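Local coordinates for protein cocosin 1 acidic chain (Cocos nucifera, PDB 5WPW) that serves as a seed storage protein, an 11S globulin that acts as a nutrient reservoir in the coconut and is a potential food allergen, at residues I42-E47 with R209-R214; M56-R61 with S152-L157; V320-D325 with Q345-L350. The protein carries 2 engineered substitutions. All coordinates share one frame; numbering follows the deposited sequence.

Interactions 1 and 2 belong to the N-terminal cupin barrel and interaction 3 to the C-terminal one. Along the chain, interaction 2 is nested inside the loop that interaction 1 closes, and interaction 3 follows later. The centres of the first two lie about 16 Å apart, and they touch through Glu211 and Gln155; strand 50-57 pairs with both 155-157 and 212-214. Interaction 3, which pairs strands 317-323 and 348-354, has its centre about 35 Å from that of interaction 1 and about 30 Å from that of interaction 2. Across a subunit interface, however, Arg154 of interaction 2 forms a salt bridge with Asp325, a residue of interaction 3, of a neighbouring subunit, joining unlike cupin barrels within the hexamer.

Interaction 1 (I42-E47 with R209-R214); sequences IRRVIE and RGEIVR
Two guanidinium groups take part in this contact, each met differently. That of Arg44 receives Glu211 OE2 at its edge, close to its plane, and the carboxylate is turned almost perpendicular to it, 88° between the planes. That of Arg214 has Glu47 CB approaching obliquely, 3.7 Å from Arg214 NH1.

Arg44 NH2 and Glu211 OE2 form a salt bridge, although they are modelled too close for the exact geometry to be trusted. Both atoms also hydrogen-bond to Thr24 OG1, so the buried opposite charges share a hydroxyl that should help to satisfy them. Glu211 gets there by placing CG in the crowded position between its backbone N and carbonyl carbon (chi1 63°) and running extended beyond it; the Arg44 chain bends at chi3.

Next to the ion pair, Ile212 packs against strand 42-46 with both branches. Its CD1 tip lies 3.8 Å from Arg44 CD, against the aliphatic part of that chain, and is equally close, 3.8 Å, to Val45 O. Its CG2 branch meets Ile46 CG2 at 3.9 Å. A beta-branched isoleucine suits this place, because the branching lets one residue touch successive residues of the strand, and Leu52 of strand 50-57 packs beside both Arg44 and Ile212.

No backbone hydrogen bond joins 42-47 to 209-214. Strands 42-46 and 212-214 run nearly parallel, 3° apart, with axes 8.9 Å from each other: side-chain packing between strands of two different sheets, as in the cupin beta-barrel of the 11S globulins.

Interaction 2 (M56-R61 with S152-L157); sequences MSNAPR and SHRQFL
Met56 and Asn58 both hold CG in the crowded position between backbone N and carbonyl carbon (chi1 57° and 67°), while His153 has CG anti to its backbone N (chi1 180°). These torsions bring all three side chains to the neighbouring segment of an antiparallel pairing in the N-terminal cupin barrel.

Met56 and Phe156 form a hydrogen-bonded pair: Met56 N donates to Phe156 O at 2.9 Å, and Phe156 N returns a bond to Met56 O at 2.8 Å. A bend at chi2 brings the Met56 thioether obliquely to the Phe156 ring in a Met-aromatic contact, with SD 4.6 Å from the ring centroid. The flexible, polarisable methionine fits here, since its methyl CE also reaches Phe156 CB at 3.7 Å.

Next in register, Ser57 faces Gln155 as a non-hydrogen-bonded pair. The small Ser57 side chain sits at the edge of the His153 imidazole, and Ser57 OG shares a 2.8 Å hydrogen bond with His153 NE2.

Arg154 carries its charge away from the pairing, to Asp150 and to Asp325 of a neighbouring subunit. Beyond the paired strand residues, Asn58 continues the pairing with both its backbone and its side chain. Its backbone N donates to Arg154 O at 3.2 Å, and its amide, having both a donor and an acceptor, grips the backbone opposite twice. Asn58 ND2 points in its own plane at Ser152 O, 3.1 Å away and nearly along that C=O axis, whereas Arg154 N reaches Asn58 OD1 at 2.9 Å from well above the amide plane.

Interaction 3 (V320-D325 with Q345-L350); sequences VEVADD and QNFAML
Backbone hydrogen bonds join the antiparallel strands 320-323 and 348-350. Glu321 and Leu350 form one hydrogen-bonded pair: Glu321 N reaches Leu350 O at 2.9 Å, and Leu350 N reaches Glu321 O at the same 2.9 Å, though more bent, 138° at the hydrogen. Ala323 and Ala348 form the other, where the bond from Ala323 N to Ala348 O, 2.8 Å, is nearly straight at 171°, and Ala348 N answers to Ala323 O at 3.0 Å. Between them lies the non-hydrogen-bonded pair Val322 and Met349, and CA-H...O contacts accompany it, as from Val322 CA to Ala348 O at 3.3 Å.

Apolar contacts gather on the face carrying Val322 and Met349, whose side chains lie side by side and point the same way. The two methyls of Val322 divide the work: CG2 meets Met349 CB at 3.9 Å, and CG1 comes to the edge of the Phe347 ring, in its plane, 3.8 Å from Phe347 CD2. Val343 lies against both Val322 and Met349. The other face carries Glu321, Ala323, Ala348 and Leu350; of these the two alanines are short, and Ile179 of a neighbouring subunit packs on Ala323.

A single CH-pi contact ends the pairing. Asp324 CB sits over one face of the Phe347 ring, 3.8 Å from its centroid and 25° off the normal.

Polar ends are satisfied outside the pair. The Asp324 carboxylate bonds to Arg326 and to Glu328 N in the turn leading to strand 329-336, and Glu321 OE2 accepts from Ser184 N of a neighbouring subunit. This antiparallel strand pair belongs to the C-terminal cupin barrel, and here its Glu321 and Ala323 face meets a neighbouring subunit of the 11S globulin hexamer.

Interaction 1 (I42-E47 with R209-R214)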
loop_
_atom_site.group_PDB
_atom_site.type_symbol
_atom_site.label_atom_id
_atom_site.label_comp_id
_atom_site.label_asym_id
_atom_site.label_seq_id
_atom_site.Cartn_x
_atom_site.Cartn_y
_atom_site.Cartn_z
ATOM N N ILE A 42 -18.488 -24.180 -13.705
ATOM C CA ILE A 42 -19.409 -24.441 -14.800
ATOM C C ILE A 42 -18.604 -24.562 -16.082
ATOM O O ILE A 42 -17.553 -23.934 -16.250
ATOM C CB ILE A 42 -20.506 -23.357 -14.934
ATOM C CG1 ILE A 42 -19.963 -22.093 -15.585
ATOM C CG2 ILE A 42 -21.137 -23.027 -13.595
ATOM C CD1 ILE A 42 -20.958 -20.933 -15.562
ATOM N N ARG A 43 -19.086 -25.414 -16.977
ATOM C CA ARG A 43 -18.553 -25.522 -18.323
ATOM C C ARG A 43 -19.645 -25.111 -19.301
ATOM O O ARG A 43 -20.794 -25.529 -19.162
ATOM C CB ARG A 43 -18.080 -26.951 -18.640
ATOM C CG ARG A 43 -17.456 -27.067 -20.033
ATOM C CD ARG A 43 -17.417 -28.505 -20.535
ATOM N NE ARG A 43 -16.517 -29.316 -19.728
ATOM C CZ ARG A 43 -16.772 -30.561 -19.350
ATOM N NH1 ARG A 43 -17.909 -31.137 -19.715
ATOM N NH2 ARG A 43 -15.900 -31.224 -18.593
ATOM N N ARG A 44 -19.286 -24.292 -20.280
ATOM C CA ARG A 44 -20.213 -23.870 -21.320
ATOM C C ARG A 44 -19.691 -24.229 -22.700
ATOM O O ARG A 44 -18.492 -24.100 -22.981
ATOM C CB ARG A 44 -20.457 -22.373 -21.279
ATOM C CG ARG A 44 -21.705 -21.995 -20.618
ATOM C CD ARG A 44 -21.995 -20.566 -20.923
ATOM N NE ARG A 44 -21.689 -19.711 -19.791
ATOM C CZ ARG A 44 -22.510 -19.524 -18.766
ATOM N NH1 ARG A 44 -22.157 -18.726 -17.776
ATOM N NH2 ARG A 44 -23.682 -20.136 -18.742
ATOM N N VAL A 45 -20.604 -24.646 -23.576
ATOM C CA VAL A 45 -20.315 -24.793 -24.994
ATOM C C VAL A 45 -21.230 -23.836 -25.741
ATOM O O VAL A 45 -22.450 -23.869 -25.555
ATOM C CB VAL A 45 -20.519 -26.240 -25.480
ATOM C CG1 VAL A 45 -20.406 -26.292 -26.988
ATOM C CG2 VAL A 45 -19.485 -27.136 -24.877
ATOM N N ILE A 46 -20.641 -22.978 -26.566
ATOM C CA ILE A 46 -21.365 -21.940 -27.289
ATOM C C ILE A 46 -21.153 -22.210 -28.769
ATOM O O ILE A 46 -20.050 -22.006 -29.296
ATOM C CB ILE A 46 -20.893 -20.522 -26.912
ATOM C CG1 ILE A 46 -21.062 -20.260 -25.415
ATOM C CG2 ILE A 46 -21.638 -19.465 -27.706
ATOM C CD1 ILE A 46 -20.436 -18.944 -24.981
ATOM N N GLU A 47 -22.216 -22.669 -29.446
ATOM C CA GLU A 47 -22.132 -22.946 -30.865
ATOM C C GLU A 47 -21.774 -21.678 -31.618
ATOM O O GLU A 47 -21.937 -20.568 -31.097
ATOM C CB GLU A 47 -23.455 -23.505 -31.395
ATOM C CG GLU A 47 -24.056 -24.620 -30.569
ATOM C CD GLU A 47 -23.119 -25.793 -30.427
ATOM O OE1 GLU A 47 -23.249 -26.522 -29.416
ATOM O OE2 GLU A 47 -22.259 -25.983 -31.319
ATOM N N ARG A 209 -35.349 -19.551 -25.377
ATOM C CA ARG A 209 -34.005 -19.804 -25.875
ATOM C C ARG A 209 -32.998 -20.146 -24.776
ATOM O O ARG A 209 -31.985 -20.789 -25.068
ATOM C CB ARG A 209 -33.506 -18.591 -26.660
ATOM C CG ARG A 209 -34.453 -18.117 -27.759
ATOM C CD ARG A 209 -33.973 -16.806 -28.382
ATOM N NE ARG A 209 -34.052 -15.688 -27.443
ATOM C CZ ARG A 209 -33.420 -14.532 -27.615
ATOM N NH1 ARG A 209 -32.669 -14.347 -28.691
ATOM N NH2 ARG A 209 -33.541 -13.557 -26.718
ATOM N N GLY A 210 -33.237 -19.749 -23.531
ATOM C CA GLY A 210 -32.191 -19.933 -22.529
ATOM C C GLY A 210 -31.169 -18.804 -22.578
ATOM O O GLY A 210 -31.412 -17.739 -23.168
ATOM N N GLU A 211 -30.000 -19.040 -21.962
ATOM C CA GLU A 211 -28.999 -17.983 -21.825
ATOM C C GLU A 211 -27.946 -17.982 -22.933
ATOM O O GLU A 211 -27.093 -17.088 -22.960
ATOM C CB GLU A 211 -28.313 -18.080 -20.455
ATOM C CG GLU A 211 -27.558 -19.354 -20.255
ATOM C CD GLU A 211 -26.510 -19.234 -19.157
ATOM O OE1 GLU A 211 -26.143 -18.091 -18.786
ATOM O OE2 GLU A 211 -26.044 -20.291 -18.679
ATOM N N ILE A 212 -27.980 -18.939 -23.853
ATOM C CA ILE A 212 -27.157 -18.901 -25.050
ATOM C C ILE A 212 -28.110 -18.963 -26.237
ATOM O O ILE A 212 -28.762 -19.989 -26.450
ATOM C CB ILE A 212 -26.145 -20.049 -25.101
ATOM C CG1 ILE A 212 -25.342 -20.110 -23.793
ATOM C CG2 ILE A 212 -25.251 -19.881 -26.309
ATOM C CD1 ILE A 212 -24.582 -21.430 -23.607
ATOM N N VAL A 213 -28.195 -17.871 -26.997
ATOM C CA VAL A 213 -29.196 -17.705 -28.052
ATOM C C VAL A 213 -28.509 -17.543 -29.403
ATOM O O VAL A 213 -27.348 -17.125 -29.484
ATOM C CB VAL A 213 -30.128 -16.506 -27.750
ATOM C CG1 VAL A 213 -30.618 -16.591 -26.327
ATOM C CG2 VAL A 213 -29.435 -15.145 -28.041
ATOM N N ARG A 214 -29.232 -17.876 -30.478
ATOM C CA ARG A 214 -28.667 -17.818 -31.820
ATOM C C ARG A 214 -28.865 -16.426 -32.409
ATOM O O ARG A 214 -29.976 -15.885 -32.383
ATOM C CB ARG A 214 -29.307 -18.883 -32.721
ATOM C CG ARG A 214 -28.594 -19.130 -34.059
ATOM C CD ARG A 214 -27.399 -20.118 -33.967
ATOM N NE ARG A 214 -27.756 -21.441 -33.435
ATOM C CZ ARG A 214 -26.971 -22.519 -33.477
ATOM N NH1 ARG A 214 -25.763 -22.459 -34.046
ATOM N NH2 ARG A 214 -27.395 -23.667 -32.955
#

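Interaction 2 (M56-R61 with S152-L157)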
loop_
_atom_site.group_PDB
_atom_site.type_symbol
_atom_site.label_atom_id
_atom_site.label_comp_id
_atom_site.label_asym_id
_atom_site.label_seq_id
_atom_site.Cartn_x
_atom_site.Cartn_y
_atom_site.Cartn_z
ATOM N N MET A 56 -24.670 -10.905 -14.513
ATOM C CA MET A 56 -23.635 -10.618 -13.532
ATOM C C MET A 56 -23.781 -11.589 -12.375
ATOM O O MET A 56 -24.870 -12.110 -12.113
ATOM C CB MET A 56 -23.647 -9.160 -13.080
ATOM C CG MET A 56 -24.916 -8.655 -12.491
ATOM S SD MET A 56 -24.903 -8.861 -10.694
ATOM C CE MET A 56 -26.376 -7.913 -10.287
ATOM N N SER A 57 -22.661 -11.863 -11.705
ATOM C CA SER A 57 -22.599 -12.854 -10.642
ATOM C C SER A 57 -22.125 -12.205 -9.342
ATOM O O SER A 57 -21.440 -11.184 -9.359
ATOM C CB SER A 57 -21.656 -14.012 -11.005
ATOM O OG SER A 57 -22.205 -14.831 -12.048
ATOM N N ASN A 58 -22.529 -12.793 -8.217
ATOM C CA ASN A 58 -22.114 -12.332 -6.891
ATOM C C ASN A 58 -20.668 -12.680 -6.570
ATOM O O ASN A 58 -20.146 -12.184 -5.564
ATOM C CB ASN A 58 -23.013 -12.937 -5.806
ATOM C CG ASN A 58 -22.839 -14.477 -5.662
ATOM O OD1 ASN A 58 -22.683 -15.201 -6.659
ATOM N ND2 ASN A 58 -22.873 -14.972 -4.423
ATOM N N ALA A 59 -20.030 -13.519 -7.370
ATOM C CA ALA A 59 -18.677 -13.999 -7.097
ATOM C C ALA A 59 -17.728 -13.642 -8.235
ATOM O O ALA A 59 -18.132 -13.672 -9.414
ATOM C CB ALA A 59 -18.687 -15.505 -6.892
ATOM N N PRO A 60 -16.488 -13.258 -7.934
ATOM C CA PRO A 60 -15.508 -13.070 -9.009
ATOM C C PRO A 60 -15.187 -14.422 -9.625
ATOM O O PRO A 60 -15.356 -15.467 -8.991
ATOM C CB PRO A 60 -14.296 -12.465 -8.297
ATOM C CG PRO A 60 -14.388 -13.012 -6.887
ATOM C CD PRO A 60 -15.886 -13.102 -6.594
ATOM N N ARG A 61 -14.759 -14.396 -10.886
ATOM C CA ARG A 61 -14.494 -15.640 -11.615
ATOM C C ARG A 61 -13.302 -15.515 -12.552
ATOM O O ARG A 61 -12.905 -14.419 -12.948
ATOM C CB ARG A 61 -15.735 -16.075 -12.408
ATOM C CG ARG A 61 -15.818 -15.499 -13.772
ATOM C CD ARG A 61 -17.177 -15.765 -14.375
ATOM N NE ARG A 61 -18.114 -14.727 -13.984
ATOM C CZ ARG A 61 -19.299 -14.556 -14.544
ATOM N NH1 ARG A 61 -19.682 -15.361 -15.531
ATOM N NH2 ARG A 61 -20.084 -13.576 -14.132
ATOM N N SER A 152 -22.887 -19.485 -2.431
ATOM C CA SER A 152 -23.339 -20.208 -3.613
ATOM C C SER A 152 -23.301 -19.236 -4.774
ATOM O O SER A 152 -23.252 -18.021 -4.569
ATOM C CB SER A 152 -24.743 -20.797 -3.425
ATOM O OG SER A 152 -25.755 -19.833 -3.693
ATOM N N HIS A 153 -23.315 -19.777 -5.992
ATOM C CA HIS A 153 -23.302 -18.961 -7.202
ATOM C C HIS A 153 -24.687 -18.373 -7.463
ATOM O O HIS A 153 -25.610 -19.098 -7.847
ATOM C CB HIS A 153 -22.873 -19.777 -8.413
ATOM C CG HIS A 153 -22.858 -18.976 -9.675
ATOM N ND1 HIS A 153 -23.093 -19.523 -10.916
ATOM C CD2 HIS A 153 -22.652 -17.654 -9.878
ATOM C CE1 HIS A 153 -23.007 -18.578 -11.837
ATOM N NE2 HIS A 153 -22.752 -17.432 -11.230
ATOM N N ARG A 154 -24.837 -17.063 -7.278
ATOM C CA ARG A 154 -26.060 -16.354 -7.637
ATOM C C ARG A 154 -25.781 -15.590 -8.928
ATOM O O ARG A 154 -24.964 -14.657 -8.944
ATOM C CB ARG A 154 -26.516 -15.395 -6.529
ATOM C CG ARG A 154 -26.283 -15.854 -5.074
ATOM C CD ARG A 154 -27.530 -16.446 -4.395
ATOM N NE ARG A 154 -28.726 -15.604 -4.531
ATOM C CZ ARG A 154 -29.367 -14.997 -3.535
ATOM N NH1 ARG A 154 -28.957 -15.114 -2.281
ATOM N NH2 ARG A 154 -30.452 -14.275 -3.799
ATOM N N GLN A 155 -26.473 -15.973 -10.001
ATOM C CA GLN A 155 -26.384 -15.310 -11.294
ATOM C C GLN A 155 -27.627 -14.462 -11.541
ATOM O O GLN A 155 -28.751 -14.946 -11.391
ATOM C CB GLN A 155 -26.221 -16.333 -12.424
ATOM C CG GLN A 155 -25.557 -15.776 -13.665
ATOM C CD GLN A 155 -26.024 -16.452 -14.942
ATOM O OE1 GLN A 155 -27.031 -17.161 -14.950
ATOM N NE2 GLN A 155 -25.299 -16.235 -16.027
ATOM N N PHE A 156 -27.408 -13.207 -11.934
ATOM C CA PHE A 156 -28.452 -12.216 -12.167
ATOM C C PHE A 156 -28.467 -11.918 -13.656
ATOM O O PHE A 156 -27.575 -11.231 -14.157
ATOM C CB PHE A 156 -28.197 -10.932 -11.372
ATOM C CG PHE A 156 -28.189 -11.114 -9.863
ATOM C CD1 PHE A 156 -27.153 -11.774 -9.231
ATOM C CD2 PHE A 156 -29.223 -10.598 -9.082
ATOM C CE1 PHE A 156 -27.152 -11.918 -7.829
ATOM C CE2 PHE A 156 -29.226 -10.730 -7.705
ATOM C CZ PHE A 156 -28.195 -11.393 -7.073
ATOM N N LEU A 157 -29.470 -12.428 -14.362
ATOM C CA LEU A 157 -29.583 -12.195 -15.798
ATOM C C LEU A 157 -30.097 -10.788 -16.060
ATOM O O LEU A 157 -31.065 -10.353 -15.438
ATOM C CB LEU A 157 -30.533 -13.207 -16.436
ATOM C CG LEU A 157 -30.111 -14.654 -16.363
ATOM C CD1 LEU A 157 -31.348 -15.524 -16.496
ATOM C CD2 LEU A 157 -29.120 -14.930 -17.475
#

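Interaction 3 (V320-D325 with Q345-L350)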
loop_
_atom_site.group_PDB
_atom_site.type_symbol
_atom_site.label_atom_id
_atom_site.label_comp_id
_atom_site.label_asym_id
_atom_site.label_seq_id
_atom_site.Cartn_x
_atom_site.Cartn_y
_atom_site.Cartn_z
ATOM N N VAL A 320 -2.663 -39.050 -11.188
ATOM C CA VAL A 320 -2.518 -38.100 -10.084
ATOM C C VAL A 320 -2.602 -38.863 -8.770
ATOM O O VAL A 320 -3.530 -39.653 -8.557
ATOM C CB VAL A 320 -3.590 -36.995 -10.127
ATOM C CG1 VAL A 320 -3.295 -35.925 -9.047
ATOM C CG2 VAL A 320 -3.652 -36.379 -11.489
ATOM N N GLU A 321 -1.647 -38.615 -7.879
ATOM C CA GLU A 321 -1.731 -39.093 -6.514
ATOM C C GLU A 321 -1.716 -37.902 -5.569
ATOM O O GLU A 321 -0.891 -36.999 -5.725
ATOM C CB GLU A 321 -0.591 -40.029 -6.204
ATOM C CG GLU A 321 -0.668 -41.294 -7.033
ATOM C CD GLU A 321 0.448 -42.234 -6.690
ATOM O OE1 GLU A 321 1.100 -42.744 -7.621
ATOM O OE2 GLU A 321 0.678 -42.443 -5.484
ATOM N N VAL A 322 -2.623 -37.911 -4.606
ATOM C CA VAL A 322 -2.733 -36.852 -3.611
ATOM C C VAL A 322 -2.661 -37.480 -2.226
ATOM O O VAL A 322 -3.309 -38.499 -1.970
ATOM C CB VAL A 322 -4.042 -36.057 -3.813
ATOM C CG1 VAL A 322 -4.151 -34.933 -2.755
ATOM C CG2 VAL A 322 -4.091 -35.499 -5.209
ATOM N N ALA A 323 -1.863 -36.879 -1.336
ATOM C CA ALA A 323 -1.683 -37.322 0.045
ATOM C C ALA A 323 -2.109 -36.215 1.014
ATOM O O ALA A 323 -1.865 -35.034 0.749
ATOM C CB ALA A 323 -0.220 -37.693 0.319
ATOM N N ASP A 324 -2.705 -36.590 2.161
ATOM C CA ASP A 324 -3.163 -35.603 3.149
ATOM C C ASP A 324 -2.316 -35.645 4.430
ATOM O O ASP A 324 -1.281 -36.326 4.502
ATOM C CB ASP A 324 -4.668 -35.778 3.432
ATOM C CG ASP A 324 -4.993 -36.943 4.367
ATOM O OD1 ASP A 324 -4.083 -37.678 4.850
ATOM O OD2 ASP A 324 -6.206 -37.113 4.606
ATOM N N ASP A 325 -2.776 -34.921 5.455
ATOM C CA ASP A 325 -2.015 -34.736 6.686
ATOM C C ASP A 325 -1.997 -35.974 7.561
ATOM O O ASP A 325 -1.228 -36.009 8.527
ATOM C CB ASP A 325 -2.573 -33.560 7.495
ATOM C CG ASP A 325 -4.050 -33.691 7.770
ATOM O OD1 ASP A 325 -4.794 -34.001 6.822
ATOM O OD2 ASP A 325 -4.465 -33.479 8.927
ATOM N N GLN A 345 -5.541 -27.082 -0.290
ATOM C CA GLN A 345 -4.341 -26.412 0.176
ATOM C C GLN A 345 -3.559 -27.346 1.090
ATOM O O GLN A 345 -4.147 -28.105 1.875
ATOM C CB GLN A 345 -4.733 -25.129 0.937
ATOM C CG GLN A 345 -3.562 -24.421 1.612
ATOM C CD GLN A 345 -4.011 -23.306 2.567
ATOM O OE1 GLN A 345 -3.241 -22.381 2.887
ATOM N NE2 GLN A 345 -5.239 -23.391 3.022
ATOM N N ASN A 346 -2.236 -27.326 0.935
ATOM C CA ASN A 346 -1.311 -28.054 1.805
ATOM C C ASN A 346 -1.243 -29.542 1.450
ATOM O O ASN A 346 -0.265 -30.197 1.812
ATOM C CB ASN A 346 -1.680 -27.924 3.293
ATOM C CG ASN A 346 -1.152 -26.664 3.955
ATOM O OD1 ASN A 346 -1.922 -25.771 4.315
ATOM N ND2 ASN A 346 0.153 -26.624 4.205
ATOM N N PHE A 347 -2.254 -30.106 0.775
ATOM C CA PHE A 347 -2.170 -31.519 0.384
ATOM C C PHE A 347 -1.028 -31.718 -0.601
ATOM O O PHE A 347 -0.809 -30.897 -1.486
ATOM C CB PHE A 347 -3.466 -32.007 -0.257
ATOM C CG PHE A 347 -4.554 -32.319 0.733
ATOM C CD1 PHE A 347 -4.712 -31.543 1.881
ATOM C CD2 PHE A 347 -5.440 -33.365 0.511
ATOM C CE1 PHE A 347 -5.714 -31.813 2.801
ATOM C CE2 PHE A 347 -6.468 -33.638 1.425
ATOM C CZ PHE A 347 -6.607 -32.854 2.571
ATOM N N ALA A 348 -0.296 -32.817 -0.456
ATOM C CA ALA A 348 0.830 -33.081 -1.335
ATOM C C ALA A 348 0.324 -33.843 -2.547
ATOM O O ALA A 348 -0.524 -34.726 -2.422
ATOM C CB ALA A 348 1.920 -33.885 -0.614
ATOM N N MET A 349 0.836 -33.496 -3.716
ATOM C CA MET A 349 0.358 -34.159 -4.917
ATOM C C MET A 349 1.470 -34.354 -5.935
ATOM O O MET A 349 2.478 -33.641 -5.962
ATOM C CB MET A 349 -0.797 -33.389 -5.543
ATOM C CG MET A 349 -0.377 -32.209 -6.341
ATOM S SD MET A 349 -1.588 -32.176 -7.674
ATOM C CE MET A 349 -1.223 -30.602 -8.418
ATOM N N LEU A 350 1.211 -35.308 -6.821
ATOM C CA LEU A 350 2.170 -35.854 -7.762
ATOM C C LEU A 350 1.388 -36.225 -9.018
ATOM O O LEU A 350 0.281 -36.761 -8.905
ATOM C CB LEU A 350 2.841 -37.076 -7.120
ATOM C CG LEU A 350 3.759 -38.051 -7.820
ATOM C CD1 LEU A 350 4.642 -38.701 -6.746
ATOM C CD2 LEU A 350 2.951 -39.094 -8.578
#